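Side-chain contacts in possible prolidase (Bifidobacterium longum NCC2705, PDB 2P9B), which probably hydrolyses carbon-nitrogen bonds as a possible prolidase of the amidohydrolase family, its substrate being uncertain: residues L295-P300 with G343-M348; P71-A76 with Y354-E359; T189-N194 with N200-A205. One frame throughout, in Å; residues are numbered along the deposited sequence.

Overall arrangement
All three contacts are buried within the amidohydrolase barrel and none is a surface contact, but they differ in distance from the centre of the chain: about 7 Å for the centre of contact 2, about 11 Å for that of contact 1 and about 18 Å for that of contact 3. Contacts 1 and 2 are neighbours, their centres about 12 Å apart, and the carboxylate of Glu-359 in 354-359 is hydrogen-bonded to the start of 295-300. Contact 3, a helix against the next strand in the chain, touches neither. The chemistry differs accordingly: contact 2 turns on one side-chain hydrogen bond, contact 1 on van der Waals touches beside polar groups bonded elsewhere, and contact 3 mainly on aliphatic packing.

Contact 1: residues L295-P300 with G343-M348; sequences LSAGLP and GTDTGM
Ala-297 and Ser-296, on helix 295-303, lie against Thr-344 and Asp-345. The methyl of Ala-297 touches two groups: its CB is 3.5 Å from the carbonyl Thr-344 O and 3.6 Å from Asp-345 CB. One residue earlier, Ser-296 CB comes within 3.8 Å of Thr-344 CB, and Ser-296 OG lies 3.8 Å from the methyl Thr-344 CG2. With CG2 anti to its own carbonyl carbon, Thr-344 turns its methyl to the serine, while OG1 (chi1 64°) is hydrogen-bonded to Asn-75 ND2. Ser-296 OG is likewise engaged outside the pair, with Glu-359 OE1, and Glu-359 OE2 takes the N-H of Leu-295. Beyond Asp-345 the chain makes a type II turn to Met-348, in which the backbone angles of Gly-347 call for glycine. Asp-345 also touches His-77, and these two with His-79 are consistent with a metal site of the amidohydrolase kind, with no metal in the model. No hydrogen bond crosses between the segments, and Thr-344 O, covered by the alanine methyl, has no hydrogen-bond partner in the model; between these two segments the contact is van der Waals only, and the polar groups beside it are bonded to Asn-75 and Glu-359.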
loop_
_atom_site.group_PDB
_atom_site.type_symbol
_atom_site.label_atom_id
_atom_site.label_comp_id
_atom_site.label_asym_id
_atom_site.label_seq_id
_atom_site.Cartn_x
_atom_site.Cartn_y
_atom_site.Cartn_z
ATOM N N LEU A 295 9.154 5.129 -1.533
ATOM C CA LEU A 295 10.003 6.299 -1.710
ATOM C C LEU A 295 9.541 7.468 -0.848
ATOM O O LEU A 295 10.354 8.267 -0.389
ATOM C CB LEU A 295 10.035 6.719 -3.180
ATOM C CG LEU A 295 10.598 5.655 -4.132
ATOM C CD1 LEU A 295 10.632 6.201 -5.548
ATOM C CD2 LEU A 295 11.996 5.252 -3.685
ATOM N N SER A 296 8.235 7.564 -0.631
ATOM C CA SER A 296 7.672 8.629 0.195
ATOM C C SER A 296 8.250 8.659 1.608
ATOM O O SER A 296 8.277 9.709 2.253
ATOM C CB SER A 296 6.153 8.472 0.302
ATOM O OG SER A 296 5.511 8.746 -0.919
ATOM N N ALA A 297 8.702 7.508 2.098
ATOM C CA ALA A 297 9.237 7.443 3.451
ATOM C C ALA A 297 10.706 7.831 3.567
ATOM O O ALA A 297 11.132 8.350 4.594
ATOM C CB ALA A 297 9.022 6.046 4.031
ATOM N N GLY A 298 11.482 7.604 2.515
ATOM C CA GLY A 298 12.894 7.929 2.592
ATOM C C GLY A 298 13.309 9.305 2.110
ATOM O O GLY A 298 14.140 9.965 2.742
ATOM N N LEU A 299 12.726 9.749 1.003
ATOM C CA LEU A 299 13.080 11.038 0.421
ATOM C C LEU A 299 12.981 12.269 1.316
ATOM O O LEU A 299 13.821 13.161 1.225
ATOM C CB LEU A 299 12.288 11.266 -0.866
ATOM C CG LEU A 299 12.796 10.439 -2.049
ATOM C CD1 LEU A 299 11.839 10.560 -3.226
ATOM C CD2 LEU A 299 14.193 10.927 -2.436
ATOM N N PRO A 300 11.950 12.351 2.174
ATOM C CA PRO A 300 11.842 13.527 3.044
ATOM C C PRO A 300 13.094 13.760 3.887
ATOM O O PRO A 300 13.520 14.898 4.085
ATOM C CB PRO A 300 10.625 13.205 3.905
ATOM C CG PRO A 300 9.766 12.412 2.967
ATOM C CD PRO A 300 10.764 11.486 2.312
ATOM N N GLY A 343 3.406 1.771 -1.789
ATOM C CA GLY A 343 3.222 1.791 -0.348
ATOM C C GLY A 343 3.962 3.038 0.085
ATOM O O GLY A 343 4.861 3.475 -0.628
ATOM N N THR A 344 3.611 3.622 1.228
ATOM C CA THR A 344 4.291 4.851 1.629
ATOM C C THR A 344 4.812 4.932 3.057
ATOM O O THR A 344 5.556 5.853 3.379
ATOM C CB THR A 344 3.379 6.066 1.427
ATOM O OG1 THR A 344 2.241 5.952 2.287
ATOM C CG2 THR A 344 2.923 6.149 -0.019
ATOM N N ASP A 345 4.416 3.984 3.900
ATOM C CA ASP A 345 4.813 3.965 5.310
ATOM C C ASP A 345 4.139 5.137 6.036
ATOM O O ASP A 345 4.801 5.927 6.709
ATOM C CB ASP A 345 6.338 4.072 5.454
ATOM C CG ASP A 345 6.854 3.405 6.721
ATOM O OD1 ASP A 345 6.041 3.135 7.628
ATOM O OD2 ASP A 345 8.076 3.152 6.812
ATOM N N THR A 346 2.821 5.246 5.899
ATOM C CA THR A 346 2.081 6.331 6.545
ATOM C C THR A 346 2.276 6.312 8.060
ATOM O O THR A 346 2.611 5.280 8.641
ATOM C CB THR A 346 0.564 6.246 6.252
ATOM O OG1 THR A 346 0.019 5.076 6.867
ATOM C CG2 THR A 346 0.314 6.185 4.750
ATOM N N GLY A 347 2.052 7.453 8.703
ATOM C CA GLY A 347 2.222 7.518 10.142
ATOM C C GLY A 347 3.538 8.172 10.508
ATOM O O GLY A 347 3.709 8.649 11.635
HETATM N N MSE A 348 4.469 8.184 9.556
HETATM C CA MSE A 348 5.771 8.810 9.771
HETATM C C MSE A 348 5.517 10.314 9.794
HETATM O O MSE A 348 4.579 10.804 9.165
HETATM C CB MSE A 348 6.747 8.464 8.638
HETATM C CG MSE A 348 7.056 6.978 8.464
HETATM SE SE MSE A 348 7.991 6.123 9.952
HETATM C CE MSE A 348 6.490 5.276 10.857
#

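Contact 2: residues P71-A76 with Y354-E359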
loop_
_atom_site.group_PDB
_atom_site.type_symbol
_atom_site.label_atom_id
_atom_site.label_comp_id
_atom_site.label_asym_id
_atom_site.label_seq_id
_atom_site.Cartn_x
_atom_site.Cartn_y
_atom_site.Cartn_z
ATOM N N PRO A 71 -10.003 2.524 -10.620
ATOM C CA PRO A 71 -10.096 1.630 -9.465
ATOM C C PRO A 71 -9.603 2.402 -8.244
ATOM O O PRO A 71 -8.793 3.320 -8.379
ATOM C CB PRO A 71 -9.138 0.493 -9.816
ATOM C CG PRO A 71 -9.147 0.478 -11.334
ATOM C CD PRO A 71 -9.119 1.959 -11.656
ATOM N N GLY A 72 -10.075 2.034 -7.062
ATOM C CA GLY A 72 -9.613 2.729 -5.873
ATOM C C GLY A 72 -8.120 2.520 -5.701
ATOM O O GLY A 72 -7.582 1.484 -6.108
ATOM N N LEU A 73 -7.431 3.498 -5.118
ATOM C CA LEU A 73 -5.996 3.337 -4.896
ATOM C C LEU A 73 -5.786 2.314 -3.789
ATOM O O LEU A 73 -6.670 2.076 -2.979
ATOM C CB LEU A 73 -5.346 4.667 -4.488
ATOM C CG LEU A 73 -5.287 5.772 -5.551
ATOM C CD1 LEU A 73 -4.697 7.041 -4.950
ATOM C CD2 LEU A 73 -4.432 5.291 -6.730
ATOM N N ILE A 74 -4.611 1.696 -3.781
ATOM C CA ILE A 74 -4.265 0.714 -2.759
ATOM C C ILE A 74 -2.915 1.123 -2.197
ATOM O O ILE A 74 -2.017 1.491 -2.955
ATOM C CB ILE A 74 -4.162 -0.712 -3.372
ATOM C CG1 ILE A 74 -5.527 -1.117 -3.940
ATOM C CG2 ILE A 74 -3.692 -1.712 -2.314
ATOM C CD1 ILE A 74 -5.562 -2.495 -4.582
ATOM N N ASN A 75 -2.774 1.087 -0.873
ATOM C CA ASN A 75 -1.501 1.435 -0.244
ATOM C C ASN A 75 -1.016 0.185 0.480
ATOM O O ASN A 75 -1.620 -0.248 1.456
ATOM C CB ASN A 75 -1.668 2.588 0.751
ATOM C CG ASN A 75 -0.331 3.143 1.217
ATOM O OD1 ASN A 75 0.617 2.390 1.428
ATOM N ND2 ASN A 75 -0.253 4.460 1.374
ATOM N N ALA A 76 0.073 -0.404 -0.005
ATOM C CA ALA A 76 0.588 -1.642 0.580
ATOM C C ALA A 76 1.450 -1.502 1.823
ATOM O O ALA A 76 1.959 -2.498 2.340
ATOM C CB ALA A 76 1.352 -2.429 -0.483
ATOM N N TYR A 354 -2.933 10.777 4.047
ATOM C CA TYR A 354 -3.667 11.076 2.823
ATOM C C TYR A 354 -2.807 11.300 1.580
ATOM O O TYR A 354 -3.334 11.649 0.524
ATOM C CB TYR A 354 -4.539 12.312 3.050
ATOM C CG TYR A 354 -3.753 13.513 3.550
ATOM C CD1 TYR A 354 -2.898 14.223 2.700
ATOM C CD2 TYR A 354 -3.839 13.917 4.880
ATOM C CE1 TYR A 354 -2.149 15.305 3.166
ATOM C CE2 TYR A 354 -3.094 14.996 5.356
ATOM C CZ TYR A 354 -2.251 15.684 4.496
ATOM O OH TYR A 354 -1.498 16.739 4.970
ATOM N N ALA A 355 -1.499 11.085 1.692
ATOM C CA ALA A 355 -0.604 11.343 0.571
ATOM C C ALA A 355 -0.182 10.150 -0.279
ATOM O O ALA A 355 0.885 10.167 -0.878
ATOM C CB ALA A 355 0.641 12.086 1.078
ATOM N N THR A 356 -1.019 9.123 -0.362
ATOM C CA THR A 356 -0.651 7.970 -1.175
ATOM C C THR A 356 -0.311 8.387 -2.613
ATOM O O THR A 356 0.635 7.872 -3.206
ATOM C CB THR A 356 -1.794 6.926 -1.207
ATOM O OG1 THR A 356 -1.986 6.395 0.107
ATOM C CG2 THR A 356 -1.460 5.782 -2.166
ATOM N N TRP A 357 -1.070 9.341 -3.151
ATOM C CA TRP A 357 -0.868 9.804 -4.524
ATOM C C TRP A 357 0.571 10.232 -4.823
ATOM O O TRP A 357 1.062 10.055 -5.939
ATOM C CB TRP A 357 -1.807 10.977 -4.842
ATOM C CG TRP A 357 -1.392 12.255 -4.172
ATOM C CD1 TRP A 357 -1.675 12.646 -2.897
ATOM C CD2 TRP A 357 -0.520 13.256 -4.715
ATOM N NE1 TRP A 357 -1.025 13.825 -2.607
ATOM C CE2 TRP A 357 -0.310 14.219 -3.705
ATOM C CE3 TRP A 357 0.109 13.425 -5.956
ATOM C CZ2 TRP A 357 0.506 15.340 -3.900
ATOM C CZ3 TRP A 357 0.921 14.539 -6.148
ATOM C CH2 TRP A 357 1.109 15.481 -5.120
ATOM N N ARG A 358 1.238 10.803 -3.828
ATOM C CA ARG A 358 2.608 11.274 -3.999
ATOM C C ARG A 358 3.553 10.155 -4.419
ATOM O O ARG A 358 4.503 10.389 -5.168
ATOM C CB ARG A 358 3.115 11.912 -2.701
ATOM C CG ARG A 358 4.555 12.416 -2.778
ATOM C CD ARG A 358 4.652 13.711 -3.573
ATOM N NE ARG A 358 4.137 14.842 -2.807
ATOM C CZ ARG A 358 4.158 16.102 -3.227
ATOM N NH1 ARG A 358 4.664 16.401 -4.416
ATOM N NH2 ARG A 358 3.688 17.067 -2.449
ATOM N N GLU A 359 3.294 8.938 -3.949
ATOM C CA GLU A 359 4.163 7.805 -4.284
ATOM C C GLU A 359 4.189 7.538 -5.782
ATOM O O GLU A 359 5.220 7.137 -6.331
ATOM C CB GLU A 359 3.713 6.537 -3.536
ATOM C CG GLU A 359 4.666 5.329 -3.676
ATOM C CD GLU A 359 6.050 5.542 -3.050
ATOM O OE1 GLU A 359 6.240 6.504 -2.278
ATOM O OE2 GLU A 359 6.954 4.726 -3.330
#
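Strand 68-78 of the barrel, which leads into the His-X-His sequence of His-77 and His-79, meets the N-terminal part of helix 356-367 here. The contact centres on Asn-75 and Thr-356, whose CA atoms are 6.7 Å apart. Asn-75 ND2 donates to Thr-356 OG1 over 2.9 Å, with an N-H...O angle of 151°, and the hydroxyl sits 18° out of the amide plane, so the bond is of ordinary length but somewhat bent. CG of Asn-75 is anti to the backbone N (chi1 -169°), which carries the amide across toward the helix. On Thr-356 the two branches divide the work: OG1 accepts from the amide, whereas the methyl CG2 faces the strand, making a loose aliphatic touch on Leu-73 CD1 at 4.5 Å, with the carbonyl Ile-74 O at 4.4 Å. CG2 also lies 4.0 Å from Asn-75 ND2. Val-129 of the adjoining strand 129-134 touches both Asn-75 and Thr-356, and Leu-124 of helix 113-126 packs on the threonine too.

The rest of the amide is also engaged. ND2 has a second hydrogen-bond partner in Thr-344, and OD1 is hydrogen-bonded to His-77 N, so both ends of the group are gripped and its flip is fixed. A leucine in place of Asn-75 would probably leave both threonine hydroxyls without this donor and the backbone N-H of His-77 without its acceptor. Through that last bond the amide probably steadies the backbone of one residue of a possible, here empty, metal site formed with His-79 and Asp-345. If metal binds there, Asn-75 would be a second-shell residue, a buried carboxamide that ties the strand, the helix start and the loop of Thr-344 together beside a histidine of the site.

Contact 3: residues T189-N194 with N200-A205; sequences TAVAQN and NAIKIA
Helix 184-196 packs over strand 202-205, the closest backbone approach being 7.8 Å between Val-191 CA and Ile-202 CA. The side chain of Ile-202 bridges from strand to helix, and its CD1 makes the main touches. Val-191 CG2 is 3.9 Å from Ile-202 CD1 and 4.2 Å from Ile-202 CG1, the two side chains crossing at about a right angle. One helical turn further on, Asn-194 meets the same methyl, Ile-202 CD1 lying 4.0 Å from Asn-194 CB and 3.9 Å from Asn-194 ND2. The isoleucine methyl thus rests against a valine and an asparagine three residues apart on one helix face. A chi2 of -66° at Ile-202 swings CD1 from the strand toward the helix, and Val-191 holds CG2 anti to its backbone N, directed at that methyl.

This is the helix-to-strand half of an alpha/beta unit in a TIM-barrel fold. The strand follows the helix closely in the chain and pairs in parallel with strand 243-247. Ile-202 also packs on Ile-232 of helix 226-238, and Val-191 on Met-166 of strand 166-167 and on Glu-235, while Lys-203, next along the strand, forms a salt bridge with Glu-265.

The amide of Asn-194 makes only van der Waals contact with the Ile-202 methyl; its polar atoms are bonded elsewhere, OD1 to Tyr-140 OH and ND2 to Pro-164 O. These bonds may account for a chi1 of -96°, well off a staggered value, and they hold the buried carboxamide in place while its ND2 flank lies against the Ile-202 methyl.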
loop_
_atom_site.group_PDB
_atom_site.type_symbol
_atom_site.label_atom_id
_atom_site.label_comp_id
_atom_site.label_asym_id
_atom_site.label_seq_id
_atom_site.Cartn_x
_atom_site.Cartn_y
_atom_site.Cartn_z
ATOM N N THR A 189 7.138 -19.305 17.067
ATOM C CA THR A 189 6.163 -19.148 18.142
ATOM C C THR A 189 5.556 -17.750 18.095
ATOM O O THR A 189 4.362 -17.571 18.324
ATOM C CB THR A 189 6.814 -19.367 19.523
ATOM O OG1 THR A 189 7.296 -20.713 19.614
ATOM C CG2 THR A 189 5.810 -19.121 20.634
ATOM N N ALA A 190 6.383 -16.758 17.789
ATOM C CA ALA A 190 5.917 -15.389 17.728
ATOM C C ALA A 190 4.910 -15.180 16.603
ATOM O O ALA A 190 3.874 -14.545 16.805
ATOM C CB ALA A 190 7.101 -14.445 17.565
ATOM N N VAL A 191 5.202 -15.716 15.422
ATOM C CA VAL A 191 4.287 -15.556 14.301
ATOM C C VAL A 191 2.974 -16.290 14.596
ATOM O O VAL A 191 1.900 -15.834 14.210
ATOM C CB VAL A 191 4.917 -16.077 12.976
ATOM C CG1 VAL A 191 5.174 -17.569 13.060
ATOM C CG2 VAL A 191 4.003 -15.754 11.804
ATOM N N ALA A 192 3.060 -17.417 15.295
ATOM C CA ALA A 192 1.861 -18.181 15.634
ATOM C C ALA A 192 0.943 -17.336 16.515
ATOM O O ALA A 192 -0.287 -17.405 16.401
ATOM C CB ALA A 192 2.239 -19.464 16.357
ATOM N N GLN A 193 1.545 -16.547 17.398
ATOM C CA GLN A 193 0.784 -15.680 18.291
ATOM C C GLN A 193 -0.005 -14.672 17.462
ATOM O O GLN A 193 -1.171 -14.404 17.746
ATOM C CB GLN A 193 1.724 -14.947 19.257
ATOM C CG GLN A 193 2.562 -15.892 20.110
ATOM C CD GLN A 193 3.438 -15.174 21.128
ATOM O OE1 GLN A 193 4.206 -14.275 20.785
ATOM N NE2 GLN A 193 3.329 -15.579 22.390
ATOM N N ASN A 194 0.634 -14.116 16.438
ATOM C CA ASN A 194 -0.036 -13.153 15.578
ATOM C C ASN A 194 -1.155 -13.814 14.791
ATOM O O ASN A 194 -2.250 -13.275 14.696
ATOM C CB ASN A 194 0.956 -12.507 14.610
ATOM C CG ASN A 194 1.473 -11.175 15.112
ATOM O OD1 ASN A 194 1.109 -10.727 16.196
ATOM N ND2 ASN A 194 2.322 -10.532 14.318
ATOM N N ASN A 200 -3.906 -10.915 9.084
ATOM C CA ASN A 200 -3.938 -11.449 7.728
ATOM C C ASN A 200 -2.816 -10.811 6.910
ATOM O O ASN A 200 -2.922 -10.609 5.704
ATOM C CB ASN A 200 -5.326 -11.294 7.071
ATOM C CG ASN A 200 -5.768 -9.861 6.906
ATOM O OD1 ASN A 200 -5.536 -9.016 7.768
ATOM N ND2 ASN A 200 -6.454 -9.585 5.796
ATOM N N ALA A 201 -1.725 -10.520 7.620
ATOM C CA ALA A 201 -0.495 -9.964 7.063
ATOM C C ALA A 201 0.572 -10.072 8.156
ATOM O O ALA A 201 0.247 -10.098 9.341
ATOM C CB ALA A 201 -0.693 -8.494 6.654
ATOM N N ILE A 202 1.837 -10.180 7.756
ATOM C CA ILE A 202 2.938 -10.256 8.715
ATOM C C ILE A 202 4.023 -9.278 8.283
ATOM O O ILE A 202 4.288 -9.130 7.087
ATOM C CB ILE A 202 3.561 -11.674 8.772
ATOM C CG1 ILE A 202 2.576 -12.663 9.405
ATOM C CG2 ILE A 202 4.850 -11.644 9.587
ATOM C CD1 ILE A 202 2.275 -12.392 10.873
ATOM N N LYS A 203 4.635 -8.607 9.254
ATOM C CA LYS A 203 5.715 -7.664 8.982
ATOM C C LYS A 203 6.941 -8.027 9.818
ATOM O O LYS A 203 6.846 -8.193 11.036
ATOM C CB LYS A 203 5.286 -6.234 9.326
ATOM C CG LYS A 203 6.411 -5.209 9.249
ATOM C CD LYS A 203 6.998 -5.135 7.844
ATOM C CE LYS A 203 7.874 -3.901 7.690
ATOM N NZ LYS A 203 8.143 -3.606 6.259
ATOM N N ILE A 204 8.081 -8.163 9.148
ATOM C CA ILE A 204 9.344 -8.485 9.803
ATOM C C ILE A 204 10.319 -7.344 9.532
ATOM O O ILE A 204 10.329 -6.785 8.435
ATOM C CB ILE A 204 9.994 -9.765 9.212
ATOM C CG1 ILE A 204 9.030 -10.949 9.284
ATOM C CG2 ILE A 204 11.271 -10.098 9.971
ATOM C CD1 ILE A 204 9.515 -12.159 8.496
ATOM N N ALA A 205 11.125 -6.991 10.528
ATOM C CA ALA A 205 12.142 -5.963 10.350
ATOM C C ALA A 205 13.432 -6.758 10.124
ATOM O O ALA A 205 14.023 -7.274 11.069
ATOM C CB ALA A 205 12.257 -5.098 11.602
#